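Local coordinates for protein myroilysin (Myroides profundi, PDB 5CZW) that probably cleaves peptide bonds as a zinc metalloendopeptidase of the astacin (M12A) family, captured here in a form blocked at the metal by its own propeptide, at residues 103-106 / 107-110; 126-129 / 130-133; 132-135 / 136-140; 165-169 / 170-174; 178-181 / 182-186. The protein carries 1 engineered substitution. All coordinates share one frame; numbering follows the deposited sequence.

Contact 1: residues 103-106 / 107-110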
loop_
_atom_site.group_PDB
_atom_site.type_symbol
_atom_site.label_atom_id
_atom_site.label_comp_id
_atom_site.label_asym_id
_atom_site.label_seq_id
_atom_site.Cartn_x
_atom_site.Cartn_y
_atom_site.Cartn_z
ATOM N N LEU A 103 -4.571 1.110 -7.159
ATOM C CA LEU A 103 -3.796 0.355 -8.102
ATOM C C LEU A 103 -3.520 1.003 -9.449
ATOM O O LEU A 103 -4.406 1.222 -10.197
ATOM C CB LEU A 103 -4.499 -0.943 -8.419
ATOM C CG LEU A 103 -4.706 -1.856 -7.235
ATOM C CD1 LEU A 103 -5.343 -3.165 -7.653
ATOM C CD2 LEU A 103 -3.388 -2.183 -6.562
ATOM N N GLY A 104 -2.253 1.237 -9.728
ATOM C CA GLY A 104 -1.911 1.701 -11.052
ATOM C C GLY A 104 -2.615 3.010 -11.425
ATOM O O GLY A 104 -2.769 3.911 -10.608
ATOM N N THR A 105 -3.076 3.052 -12.685
ATOM C CA THR A 105 -3.757 4.204 -13.173
ATOM C C THR A 105 -5.109 4.491 -12.468
ATOM O O THR A 105 -5.664 5.573 -12.733
ATOM C CB THR A 105 -3.979 4.118 -14.682
ATOM O OG1 THR A 105 -4.722 2.957 -14.957
ATOM C CG2 THR A 105 -2.760 4.178 -15.476
ATOM N N GLN A 106 -5.517 3.667 -11.502
ATOM C CA GLN A 106 -6.704 4.011 -10.712
ATOM C C GLN A 106 -6.472 5.339 -9.950
ATOM O O GLN A 106 -7.372 5.976 -9.632
ATOM C CB GLN A 106 -7.199 2.884 -9.787
ATOM C CG GLN A 106 -7.832 1.761 -10.565
ATOM C CD GLN A 106 -8.817 0.916 -9.819
ATOM O OE1 GLN A 106 -10.049 1.001 -10.014
ATOM N NE2 GLN A 106 -8.309 0.063 -9.024
ATOM N N ALA A 107 -5.239 5.684 -9.674
ATOM C CA ALA A 107 -4.906 6.946 -9.059
ATOM C C ALA A 107 -5.585 8.082 -9.828
ATOM O O ALA A 107 -5.972 9.070 -9.222
ATOM C CB ALA A 107 -3.415 7.197 -9.027
ATOM N N LEU A 108 -5.618 7.921 -11.145
ATOM C CA LEU A 108 -6.108 9.015 -12.006
ATOM C C LEU A 108 -7.614 9.225 -11.908
ATOM O O LEU A 108 -8.146 10.232 -12.469
ATOM C CB LEU A 108 -5.660 8.754 -13.458
ATOM C CG LEU A 108 -4.185 8.595 -13.662
ATOM C CD1 LEU A 108 -4.029 8.186 -15.108
ATOM C CD2 LEU A 108 -3.429 9.891 -13.290
ATOM N N SER A 109 -8.272 8.362 -11.180
ATOM C CA SER A 109 -9.709 8.316 -10.966
ATOM C C SER A 109 -10.066 8.943 -9.618
ATOM O O SER A 109 -11.236 8.991 -9.275
ATOM C CB SER A 109 -10.203 6.886 -10.903
ATOM O OG SER A 109 -10.299 6.466 -12.236
ATOM N N ILE A 110 -9.063 9.292 -8.812
ATOM C CA ILE A 110 -9.315 9.789 -7.470
ATOM C C ILE A 110 -9.466 11.321 -7.547
ATOM O O ILE A 110 -8.626 12.014 -8.149
ATOM C CB ILE A 110 -8.125 9.449 -6.532
ATOM C CG1 ILE A 110 -7.877 7.918 -6.447
ATOM C CG2 ILE A 110 -8.348 10.073 -5.162
ATOM C CD1 ILE A 110 -9.099 7.082 -6.034
#
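The peptide groups of Thr105 and Gln106 are the flat groups that count here. Leu108 N sits above the carbonyl plane of Thr105, 52° out of it, and gives a hydrogen bond of 2.8 Å to Thr105 O. Ser109 N likewise stands above the plane of the Gln106 carbonyl, 3.0 Å from Gln106 O. A third bond, Ala107 N to Gly104 O, is longer at 3.2 Å but nearly straight (171°). Each joins residues three apart, so 105-109 is a short 3-10 helix. Leu108 packs alongside Thr105. Leu108 CB lies 3.3 Å from Thr105 O. Leu108 CG is anti to its carbonyl carbon (chi1 -57°), which brings Leu108 CD1 to 4.1 Å from Thr105 CB. Gln106 O is also met by carbon: Ser109 CB lies 3.2 Å from it, and Ile110 CG1 lies 3.8 Å from it. The turn belongs to the loop between strands 100-101 and 117-118. Gly104 shares a backbone hydrogen bond with His141, a zinc ligand on helix 128-143. Thr105 pairs by its backbone with Thr41, and the Leu108 side chain rests on Gln88, just before strand 89-92.

Contact 2: residues 126-129 / 130-133. Engineered in segment 126-129: Thr129 (natural residue Ala).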
loop_
_atom_site.group_PDB
_atom_site.type_symbol
_atom_site.label_atom_id
_atom_site.label_comp_id
_atom_site.label_asym_id
_atom_site.label_seq_id
_atom_site.Cartn_x
_atom_site.Cartn_y
_atom_site.Cartn_z
ATOM N N THR A 126 11.943 5.428 12.213
ATOM C CA THR A 126 11.620 4.227 11.469
ATOM C C THR A 126 12.911 3.664 10.826
ATOM O O THR A 126 13.709 4.401 10.280
ATOM C CB THR A 126 10.500 4.544 10.408
ATOM O OG1 THR A 126 9.273 4.843 11.085
ATOM C CG2 THR A 126 10.280 3.381 9.483
ATOM N N SER A 127 13.058 2.345 10.896
ATOM C CA SER A 127 14.221 1.656 10.327
ATOM C C SER A 127 14.316 1.745 8.829
ATOM O O SER A 127 13.291 1.860 8.139
ATOM C CB SER A 127 14.203 0.178 10.751
ATOM O OG SER A 127 13.268 -0.569 10.027
ATOM N N ASP A 128 15.530 1.639 8.317
ATOM C CA ASP A 128 15.657 1.620 6.854
ATOM C C ASP A 128 14.881 0.442 6.250
ATOM O O ASP A 128 14.309 0.536 5.161
ATOM C CB ASP A 128 17.116 1.654 6.427
ATOM C CG ASP A 128 17.683 3.091 6.379
ATOM O OD1 ASP A 128 16.913 4.093 6.378
ATOM O OD2 ASP A 128 18.912 3.251 6.277
ATOM N N THR A 129 14.930 -0.723 6.885
ATOM C CA THR A 129 14.251 -1.862 6.344
ATOM C C THR A 129 12.755 -1.639 6.285
ATOM O O THR A 129 12.090 -2.027 5.316
ATOM C CB THR A 129 14.507 -3.095 7.193
ATOM O OG1 THR A 129 15.876 -3.397 7.083
ATOM C CG2 THR A 129 13.753 -4.253 6.594
ATOM N N GLU A 130 12.222 -0.982 7.283
ATOM C CA GLU A 130 10.771 -0.737 7.306
ATOM C C GLU A 130 10.393 0.280 6.258
ATOM O O GLU A 130 9.370 0.099 5.585
ATOM C CB GLU A 130 10.317 -0.279 8.650
ATOM C CG GLU A 130 8.829 0.012 8.732
ATOM C CD GLU A 130 7.938 -1.113 8.273
ATOM O OE1 GLU A 130 8.329 -2.322 8.380
ATOM O OE2 GLU A 130 6.819 -0.832 7.723
ATOM N N PHE A 131 11.228 1.310 6.045
ATOM C CA PHE A 131 10.929 2.234 4.953
ATOM C C PHE A 131 10.969 1.487 3.626
ATOM O O PHE A 131 10.067 1.624 2.766
ATOM C CB PHE A 131 11.855 3.434 4.842
ATOM C CG PHE A 131 11.641 4.537 5.844
ATOM C CD1 PHE A 131 10.524 5.392 5.769
ATOM C CD2 PHE A 131 12.620 4.825 6.786
ATOM C CE1 PHE A 131 10.352 6.444 6.685
ATOM C CE2 PHE A 131 12.444 5.872 7.667
ATOM C CZ PHE A 131 11.323 6.697 7.616
ATOM N N SER A 132 12.013 0.709 3.425
ATOM C CA SER A 132 12.203 0.001 2.185
ATOM C C SER A 132 11.024 -0.952 1.929
ATOM O O SER A 132 10.400 -0.966 0.823
ATOM C CB SER A 132 13.532 -0.823 2.205
ATOM O OG SER A 132 13.696 -1.512 0.941
ATOM N N ARG A 133 10.692 -1.729 2.896
ATOM C CA ARG A 133 9.590 -2.649 2.734
ATOM C C ARG A 133 8.272 -1.965 2.359
ATOM O O ARG A 133 7.600 -2.339 1.406
ATOM C CB ARG A 133 9.391 -3.459 4.039
ATOM C CG ARG A 133 8.260 -4.498 4.009
ATOM C CD ARG A 133 8.085 -5.193 5.355
ATOM N NE ARG A 133 7.431 -4.366 6.326
ATOM C CZ ARG A 133 6.136 -4.404 6.643
ATOM N NH1 ARG A 133 5.320 -5.236 6.080
ATOM N NH2 ARG A 133 5.687 -3.582 7.535
#
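Thr126 packs its methyl over the ring of Phe131 and against the stem of Glu130. Thr126 CG2 stands 3.8 Å from the Phe131 ring centroid, only 10° off the normal, a CH-pi contact over the face. The same methyl lies 3.7 Å from Glu130 CG. With Thr126 OG1 beside the backbone N (chi1 -68°), CG2 falls anti to that N and faces both. Thr126 OG1 is hydrogen-bonded to Asp123 N. Ser127 is the N-cap of helix 128-143: Ser127 OG accepts from Glu130 N at 3.0 Å. The first backbone bond of the helix, Phe131 N to Ser127 O, is also 3.0 Å. Engineered Thr129, alanine in nature, gives its O to Arg133 N at 2.8 Å. Glu130 bends at chi2 to meet Arg133 side-on. Arg133 NE and NH2 both reach Glu130 OE1, and NH2 forms a salt bridge with Glu130 OE2 at 3.0 Å. Thr134 OG1 and Trp121 NE1 also bond to OE2. With an alanine here the carboxylate is gone, and Arg133 would probably lose the anion that fixes its guanidinium, while Trp121 NE1 would lose an acceptor. Phe131 also meets the Phe122 ring and packs on Val60 and Lys63 of helix 58-63.

Contact 3: residues 132-135 / 136-140. With ZN (zinc ion), chain B.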
loop_
_atom_site.group_PDB
_atom_site.type_symbol
_atom_site.label_atom_id
_atom_site.label_comp_id
_atom_site.label_asym_id
_atom_site.label_seq_id
_atom_site.Cartn_x
_atom_site.Cartn_y
_atom_site.Cartn_z
ATOM N N SER A 132 12.013 0.709 3.425
ATOM C CA SER A 132 12.203 0.001 2.185
ATOM C C SER A 132 11.024 -0.952 1.929
ATOM O O SER A 132 10.400 -0.966 0.823
ATOM C CB SER A 132 13.532 -0.823 2.205
ATOM O OG SER A 132 13.696 -1.512 0.941
ATOM N N ARG A 133 10.692 -1.729 2.896
ATOM C CA ARG A 133 9.590 -2.649 2.734
ATOM C C ARG A 133 8.272 -1.965 2.359
ATOM O O ARG A 133 7.600 -2.339 1.406
ATOM C CB ARG A 133 9.391 -3.459 4.039
ATOM C CG ARG A 133 8.260 -4.498 4.009
ATOM C CD ARG A 133 8.085 -5.193 5.355
ATOM N NE ARG A 133 7.431 -4.366 6.326
ATOM C CZ ARG A 133 6.136 -4.404 6.643
ATOM N NH1 ARG A 133 5.320 -5.236 6.080
ATOM N NH2 ARG A 133 5.687 -3.582 7.535
ATOM N N THR A 134 7.927 -0.991 3.148
ATOM C CA THR A 134 6.546 -0.436 3.027
ATOM C C THR A 134 6.476 0.565 1.811
ATOM O O THR A 134 5.471 0.561 1.041
ATOM C CB THR A 134 6.107 0.162 4.335
ATOM O OG1 THR A 134 5.897 -0.923 5.264
ATOM C CG2 THR A 134 4.799 0.998 4.194
ATOM N N VAL A 135 7.560 1.328 1.574
ATOM C CA VAL A 135 7.535 2.271 0.466
ATOM C C VAL A 135 7.551 1.482 -0.851
ATOM O O VAL A 135 6.711 1.710 -1.752
ATOM C CB VAL A 135 8.671 3.294 0.490
ATOM C CG1 VAL A 135 8.676 4.126 -0.758
ATOM C CG2 VAL A 135 8.504 4.140 1.730
ATOM N N ILE A 136 8.499 0.574 -1.027
ATOM C CA ILE A 136 8.556 -0.182 -2.269
ATOM C C ILE A 136 7.243 -0.929 -2.470
ATOM O O ILE A 136 6.730 -0.916 -3.561
ATOM C CB ILE A 136 9.772 -1.148 -2.311
ATOM C CG1 ILE A 136 11.043 -0.309 -2.145
ATOM C CG2 ILE A 136 9.819 -1.958 -3.585
ATOM C CD1 ILE A 136 12.321 -1.062 -2.333
ATOM N N HIS A 137 6.712 -1.523 -1.430
ATOM C CA HIS A 137 5.428 -2.210 -1.548
ATOM C C HIS A 137 4.253 -1.328 -2.070
ATOM O O HIS A 137 3.575 -1.679 -3.000
ATOM C CB HIS A 137 5.114 -2.803 -0.202
ATOM C CG HIS A 137 3.883 -3.625 -0.163
ATOM N ND1 HIS A 137 3.948 -4.978 -0.262
ATOM C CD2 HIS A 137 2.591 -3.319 0.063
ATOM C CE1 HIS A 137 2.760 -5.480 -0.161
ATOM N NE2 HIS A 137 1.932 -4.504 0.098
ATOM N N GLU A 138 4.072 -0.196 -1.429
ATOM C CA GLU A 138 2.995 0.685 -1.853
ATOM C C GLU A 138 3.191 1.209 -3.207
ATOM O O GLU A 138 2.215 1.333 -3.978
ATOM C CB GLU A 138 2.747 1.837 -0.829
ATOM C CG GLU A 138 2.233 1.402 0.569
ATOM C CD GLU A 138 1.041 0.434 0.579
ATOM O OE1 GLU A 138 0.252 0.387 -0.363
ATOM O OE2 GLU A 138 0.928 -0.295 1.649
ATOM N N PHE A 139 4.467 1.529 -3.579
ATOM C CA PHE A 139 4.735 1.916 -4.972
ATOM C C PHE A 139 4.545 0.812 -5.989
ATOM O O PHE A 139 4.197 1.063 -7.181
ATOM C CB PHE A 139 6.060 2.709 -5.076
ATOM C CG PHE A 139 5.881 4.178 -4.747
ATOM C CD1 PHE A 139 5.980 4.594 -3.395
ATOM C CD2 PHE A 139 5.531 5.145 -5.655
ATOM C CE1 PHE A 139 5.752 5.951 -3.026
ATOM C CE2 PHE A 139 5.375 6.501 -5.279
ATOM C CZ PHE A 139 5.476 6.874 -3.952
ATOM N N GLY A 140 4.656 -0.448 -5.528
ATOM C CA GLY A 140 4.307 -1.609 -6.356
ATOM C C GLY A 140 2.841 -1.563 -6.695
ATOM O O GLY A 140 2.453 -1.697 -7.855
HETATM ZN ZN ZN B . -0.320 -4.029 -0.114
#
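Helix 128-143 carries the HExxH zinc-binding motif of the metzincins, and this contact holds its first two residues, His137 and Glu138. His137 NE2 binds the zinc ion at 2.3 Å. The ring leaves the helix with CG anti to the backbone N (chi1 -176°), while His137 CB rests 3.0 Å from Arg133 O. A hydrogen bond between His137 ND1 and Ile202 O fixes the rotation of the ring. One residue on, Glu138 CG lies 3.4 Å from Thr134 O, and the side chain touches Cys23. Another flank of the helix is largely apolar. Val135 and Phe139 run alongside each other, with Val135 CG1 3.8 Å from Phe139 CD1. Val135 O approaches the Phe139 ring at its edge, 3.4 Å from CD1, and also accepts from Phe139 N in a nearly straight bond (2.9 Å, 171°). Ile136 packs its CD1 3.6 Å from Ser132 OG, which bonds to Ser222 O. The helix thus presents metal ligation on one flank and apolar packing on another. His141, His147 and Cys23 complete the zinc site. Cys23, from the propeptide, ligates the metal through its sulfur, consistent with a cysteine-switch mechanism of latency.

Contact 4: residues 165-169 / 170-174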
loop_
_atom_site.group_PDB
_atom_site.type_symbol
_atom_site.label_atom_id
_atom_site.label_comp_id
_atom_site.label_asym_id
_atom_site.label_seq_id
_atom_site.Cartn_x
_atom_site.Cartn_y
_atom_site.Cartn_z
ATOM N N ALA A 165 -13.640 -4.241 13.509
ATOM C CA ALA A 165 -13.382 -2.950 14.148
ATOM C C ALA A 165 -12.338 -2.106 13.398
ATOM O O ALA A 165 -12.474 -0.921 13.243
ATOM C CB ALA A 165 -12.871 -3.160 15.556
ATOM N N TYR A 166 -11.295 -2.773 12.957
ATOM C CA TYR A 166 -10.219 -2.110 12.201
ATOM C C TYR A 166 -10.623 -1.538 10.855
ATOM O O TYR A 166 -10.132 -0.449 10.487
ATOM C CB TYR A 166 -9.092 -3.140 11.914
ATOM C CG TYR A 166 -7.834 -2.475 11.407
ATOM C CD1 TYR A 166 -7.070 -1.614 12.219
ATOM C CD2 TYR A 166 -7.431 -2.664 10.084
ATOM C CE1 TYR A 166 -5.887 -1.006 11.711
ATOM C CE2 TYR A 166 -6.299 -2.046 9.605
ATOM C CZ TYR A 166 -5.525 -1.237 10.416
ATOM O OH TYR A 166 -4.415 -0.632 9.840
ATOM N N TYR A 167 -11.400 -2.293 10.054
ATOM C CA TYR A 167 -11.722 -1.927 8.673
ATOM C C TYR A 167 -12.999 -1.073 8.558
ATOM O O TYR A 167 -13.274 -0.515 7.476
ATOM C CB TYR A 167 -11.813 -3.112 7.738
ATOM C CG TYR A 167 -10.492 -3.825 7.480
ATOM C CD1 TYR A 167 -10.041 -4.836 8.309
ATOM C CD2 TYR A 167 -9.689 -3.400 6.462
ATOM C CE1 TYR A 167 -8.856 -5.479 8.105
ATOM C CE2 TYR A 167 -8.463 -4.042 6.262
ATOM C CZ TYR A 167 -8.040 -5.025 7.036
ATOM O OH TYR A 167 -6.891 -5.694 6.719
ATOM N N ALA A 168 -13.667 -0.879 9.714
ATOM C CA ALA A 168 -14.875 -0.072 9.791
ATOM C C ALA A 168 -14.645 1.414 9.555
ATOM O O ALA A 168 -15.598 2.104 9.188
ATOM C CB ALA A 168 -15.564 -0.280 11.144
ATOM N N GLY A 169 -13.443 1.910 9.825
ATOM C CA GLY A 169 -13.179 3.344 9.737
ATOM C C GLY A 169 -12.404 3.781 8.485
ATOM O O GLY A 169 -12.514 3.170 7.432
ATOM N N TYR A 170 -11.691 4.899 8.627
ATOM C CA TYR A 170 -11.074 5.573 7.517
ATOM C C TYR A 170 -9.940 4.659 7.004
ATOM O O TYR A 170 -9.225 4.138 7.813
ATOM C CB TYR A 170 -10.522 6.937 7.921
ATOM C CG TYR A 170 -9.951 7.709 6.750
ATOM C CD1 TYR A 170 -10.794 8.465 5.942
ATOM C CD2 TYR A 170 -8.606 7.717 6.485
ATOM C CE1 TYR A 170 -10.316 9.172 4.846
ATOM C CE2 TYR A 170 -8.111 8.422 5.349
ATOM C CZ TYR A 170 -8.999 9.119 4.536
ATOM O OH TYR A 170 -8.594 9.855 3.445
ATOM N N PRO A 171 -9.752 4.504 5.699
ATOM C CA PRO A 171 -10.541 5.049 4.561
ATOM C C PRO A 171 -11.663 4.173 4.025
ATOM O O PRO A 171 -12.444 4.630 3.200
ATOM C CB PRO A 171 -9.491 5.095 3.440
ATOM C CG PRO A 171 -8.612 3.916 3.796
ATOM C CD PRO A 171 -8.442 3.956 5.264
ATOM N N ASN A 172 -11.688 2.883 4.400
ATOM C CA ASN A 172 -12.625 1.934 3.832
ATOM C C ASN A 172 -14.086 2.165 4.259
ATOM O O ASN A 172 -14.944 2.077 3.409
ATOM C CB ASN A 172 -12.273 0.480 4.207
ATOM C CG ASN A 172 -10.916 -0.012 3.633
ATOM O OD1 ASN A 172 -10.154 -0.553 4.357
ATOM N ND2 ASN A 172 -10.695 0.089 2.332
ATOM N N TYR A 173 -14.333 2.423 5.534
ATOM C CA TYR A 173 -15.699 2.461 6.048
ATOM C C TYR A 173 -16.484 1.145 5.668
ATOM O O TYR A 173 -17.606 1.144 5.089
ATOM C CB TYR A 173 -16.353 3.743 5.529
ATOM C CG TYR A 173 -15.723 5.026 6.007
ATOM C CD1 TYR A 173 -15.867 5.443 7.319
ATOM C CD2 TYR A 173 -14.962 5.829 5.164
ATOM C CE1 TYR A 173 -15.291 6.620 7.778
ATOM C CE2 TYR A 173 -14.409 7.005 5.599
ATOM C CZ TYR A 173 -14.559 7.404 6.908
ATOM O OH TYR A 173 -13.991 8.596 7.338
ATOM N N TRP A 174 -15.857 0.014 5.976
ATOM C CA TRP A 174 -16.370 -1.275 5.554
ATOM C C TRP A 174 -17.248 -1.813 6.605
ATOM O O TRP A 174 -16.885 -1.855 7.796
ATOM C CB TRP A 174 -15.249 -2.276 5.281
ATOM C CG TRP A 174 -14.655 -2.139 3.906
ATOM C CD1 TRP A 174 -15.054 -1.288 2.893
ATOM C CD2 TRP A 174 -13.520 -2.837 3.390
ATOM N NE1 TRP A 174 -14.267 -1.443 1.789
ATOM C CE2 TRP A 174 -13.314 -2.383 2.073
ATOM C CE3 TRP A 174 -12.691 -3.831 3.903
ATOM C CZ2 TRP A 174 -12.278 -2.877 1.268
ATOM C CZ3 TRP A 174 -11.662 -4.300 3.100
ATOM C CH2 TRP A 174 -11.496 -3.858 1.815
#
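Tyr173 N gives a short hydrogen bond to Gly169 O, 2.7 Å and 166° at the hydrogen. Trp174 N adds a second, to Tyr167 O at 3.0 Å. Two CA-H...O contacts join the same two parts of the chain: Tyr173 CA lies 3.2 Å from Ala168 O, and Ala168 CA lies 3.3 Å from Trp174 O. Together they draw the loop back onto the end of helix 160-167. Side chains then fill in around this frame. Tyr167 and Trp174 run alongside each other, each with CG anti to its carbonyl carbon (chi1 -68° and -83°). Their rings are tilted by only 18° but displaced, the centroid of the Tyr167 ring being 5.8 Å from that of the Trp174 six-membered ring, so there is little stacking. Asn172 stands next to Tyr167, with its OD1 at the ring edge, 3.6 Å from Tyr167 CD2. Asn172 CB sits over one face of the Trp174 ring. Gly169 O lies over one face of the Tyr173 ring, offset toward the rim. Pro171 CB covers a face of Tyr170. Other parts of the chain take up the polar groups: Asn172 ND2 bonds to Asp25 O, Tyr173 OH to Asp12 OD2, and Tyr170 OH to Glu115 OE2 and Arg6 NH1. Asp12 and Asp25 belong to the N-terminal part of the chain that also carries Cys23. Tyr173 has both backbone angles positive, in the left-handed helical region; helix 178-184 follows. The peptide before Pro171 is cis, and the angles of Tyr170 and Pro171 are those of a type VIa turn, set just after helix 160-167.

Contact 5: residues 178-181 / 182-186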
loop_
_atom_site.group_PDB
_atom_site.type_symbol
_atom_site.label_atom_id
_atom_site.label_comp_id
_atom_site.label_asym_id
_atom_site.label_seq_id
_atom_site.Cartn_x
_atom_site.Cartn_y
_atom_site.Cartn_z
ATOM N N ASP A 178 -19.138 -5.925 4.036
ATOM C CA ASP A 178 -17.994 -5.440 3.247
ATOM C C ASP A 178 -16.726 -6.215 3.617
ATOM O O ASP A 178 -15.983 -6.670 2.737
ATOM C CB ASP A 178 -17.743 -3.938 3.465
ATOM C CG ASP A 178 -18.833 -3.012 2.869
ATOM O OD1 ASP A 178 -19.471 -3.384 1.854
ATOM O OD2 ASP A 178 -18.984 -1.884 3.431
ATOM N N VAL A 179 -16.445 -6.370 4.909
ATOM C CA VAL A 179 -15.275 -7.102 5.328
ATOM C C VAL A 179 -15.336 -8.576 4.917
ATOM O O VAL A 179 -14.363 -9.146 4.384
ATOM C CB VAL A 179 -15.094 -6.987 6.849
ATOM C CG1 VAL A 179 -13.953 -7.902 7.306
ATOM C CG2 VAL A 179 -14.776 -5.579 7.217
ATOM N N ASP A 180 -16.502 -9.224 5.130
ATOM C CA ASP A 180 -16.612 -10.609 4.709
ATOM C C ASP A 180 -16.378 -10.834 3.199
ATOM O O ASP A 180 -15.731 -11.817 2.815
ATOM C CB ASP A 180 -17.999 -11.193 5.084
ATOM C CG ASP A 180 -18.288 -11.199 6.574
ATOM O OD1 ASP A 180 -17.390 -11.202 7.465
ATOM O OD2 ASP A 180 -19.505 -11.221 6.886
ATOM N N ASN A 181 -16.905 -9.941 2.347
ATOM C CA ASN A 181 -16.715 -10.046 0.908
ATOM C C ASN A 181 -15.359 -9.550 0.475
ATOM O O ASN A 181 -14.756 -10.173 -0.370
ATOM C CB ASN A 181 -17.802 -9.311 0.122
ATOM C CG ASN A 181 -19.178 -9.944 0.311
ATOM O OD1 ASN A 181 -20.205 -9.254 0.290
ATOM N ND2 ASN A 181 -19.192 -11.259 0.538
ATOM N N ASN A 182 -14.891 -8.421 1.022
ATOM C CA ASN A 182 -13.682 -7.783 0.454
ATOM C C ASN A 182 -12.366 -8.274 1.076
ATOM O O ASN A 182 -11.268 -8.236 0.411
ATOM C CB ASN A 182 -13.791 -6.239 0.559
ATOM C CG ASN A 182 -15.001 -5.666 -0.194
ATOM O OD1 ASN A 182 -15.510 -6.238 -1.139
ATOM N ND2 ASN A 182 -15.485 -4.542 0.282
ATOM N N LEU A 183 -12.438 -8.791 2.290
ATOM C CA LEU A 183 -11.254 -9.228 3.015
ATOM C C LEU A 183 -11.185 -10.759 3.192
ATOM O O LEU A 183 -10.300 -11.423 2.604
ATOM C CB LEU A 183 -11.100 -8.464 4.304
ATOM C CG LEU A 183 -9.815 -8.782 5.039
ATOM C CD1 LEU A 183 -8.663 -7.995 4.404
ATOM C CD2 LEU A 183 -9.877 -8.487 6.475
ATOM N N PHE A 184 -12.110 -11.328 3.981
ATOM C CA PHE A 184 -12.074 -12.761 4.256
ATOM C C PHE A 184 -12.189 -13.582 2.971
ATOM O O PHE A 184 -11.378 -14.489 2.747
ATOM C CB PHE A 184 -13.121 -13.169 5.304
ATOM C CG PHE A 184 -12.970 -12.501 6.656
ATOM C CD1 PHE A 184 -11.732 -12.273 7.256
ATOM C CD2 PHE A 184 -14.118 -12.054 7.348
ATOM C CE1 PHE A 184 -11.677 -11.660 8.532
ATOM C CE2 PHE A 184 -14.031 -11.425 8.593
ATOM C CZ PHE A 184 -12.822 -11.235 9.180
ATOM N N ALA A 185 -13.097 -13.191 2.091
ATOM C CA ALA A 185 -13.315 -13.929 0.838
ATOM C C ALA A 185 -12.049 -13.849 -0.010
ATOM O O ALA A 185 -11.523 -14.876 -0.460
ATOM C CB ALA A 185 -14.466 -13.301 0.103
ATOM N N THR A 186 -11.591 -12.606 -0.277
ATOM C CA THR A 186 -10.390 -12.401 -1.083
ATOM C C THR A 186 -9.160 -13.195 -0.569
ATOM O O THR A 186 -8.443 -13.857 -1.356
ATOM C CB THR A 186 -10.051 -10.889 -1.073
ATOM O OG1 THR A 186 -11.162 -10.171 -1.620
ATOM C CG2 THR A 186 -8.766 -10.603 -1.813
#
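Val179 carries this contact with both its backbone and its side chain. Val179 O accepts two hydrogen bonds, from Leu183 N at 2.9 Å and from Phe184 N at 3.2 Å. Val179 CG1 is anti to its backbone N (chi1 173°), which carries this methyl over the face of the Phe184 ring, 4.1 Å from its centroid and 26° off the normal. Asp180 OD1 meets the ring at its edge, 3.4 Å from Phe184 CD2, with carboxylate and ring nearly coplanar. The split acceptor marks a wider, pi-type turn at 182-184, near the C-terminal end of helix 178-184. Ala185 N follows the same wide step, reaching Asp180 O at 3.1 Å. Before it, Asn182 N makes an ordinary helical bond to Asp178 O at 2.7 Å. Asn182 CB is 3.1 Å from Asp178 O and also packs on the Trp174 ring. A glycine in place of Asn182 lacks that carbon and the amide, which would probably open a gap beside the Trp174 indole and let the backbone turn more freely. Thr186 OG1 donates to Asn182 O at 2.8 Å, from above the carbonyl plane. Further out, Tyr164 OH bonds to Asp180 OD1 and so positions the carboxylate at the ring. Phe184 meets Lys160 in a cation-pi contact and touches Val163, both on helix 160-167.

Contacts 2 and 3 share helix 128-143, and Ser132 and Arg133 belong to both. Contact 2 is its partly exposed start, rich in capping and charge; contact 3 is buried and binds zinc. Contact 1 lies on the far side of the chain centre from contact 2, about 25 Å away between centres. It is a partly buried 3-10 turn held mostly by backbone bonds. Contacts 4 and 5 touch each other, through Tyr167 with Leu183 and Trp174 with Asn182, and so join helices 160-167 and 178-184. Both are partly buried. Contact 4 combines backbone bonds with aromatic side chains round a turn with a cis peptide; contact 5 is dominated by a widened helix turn.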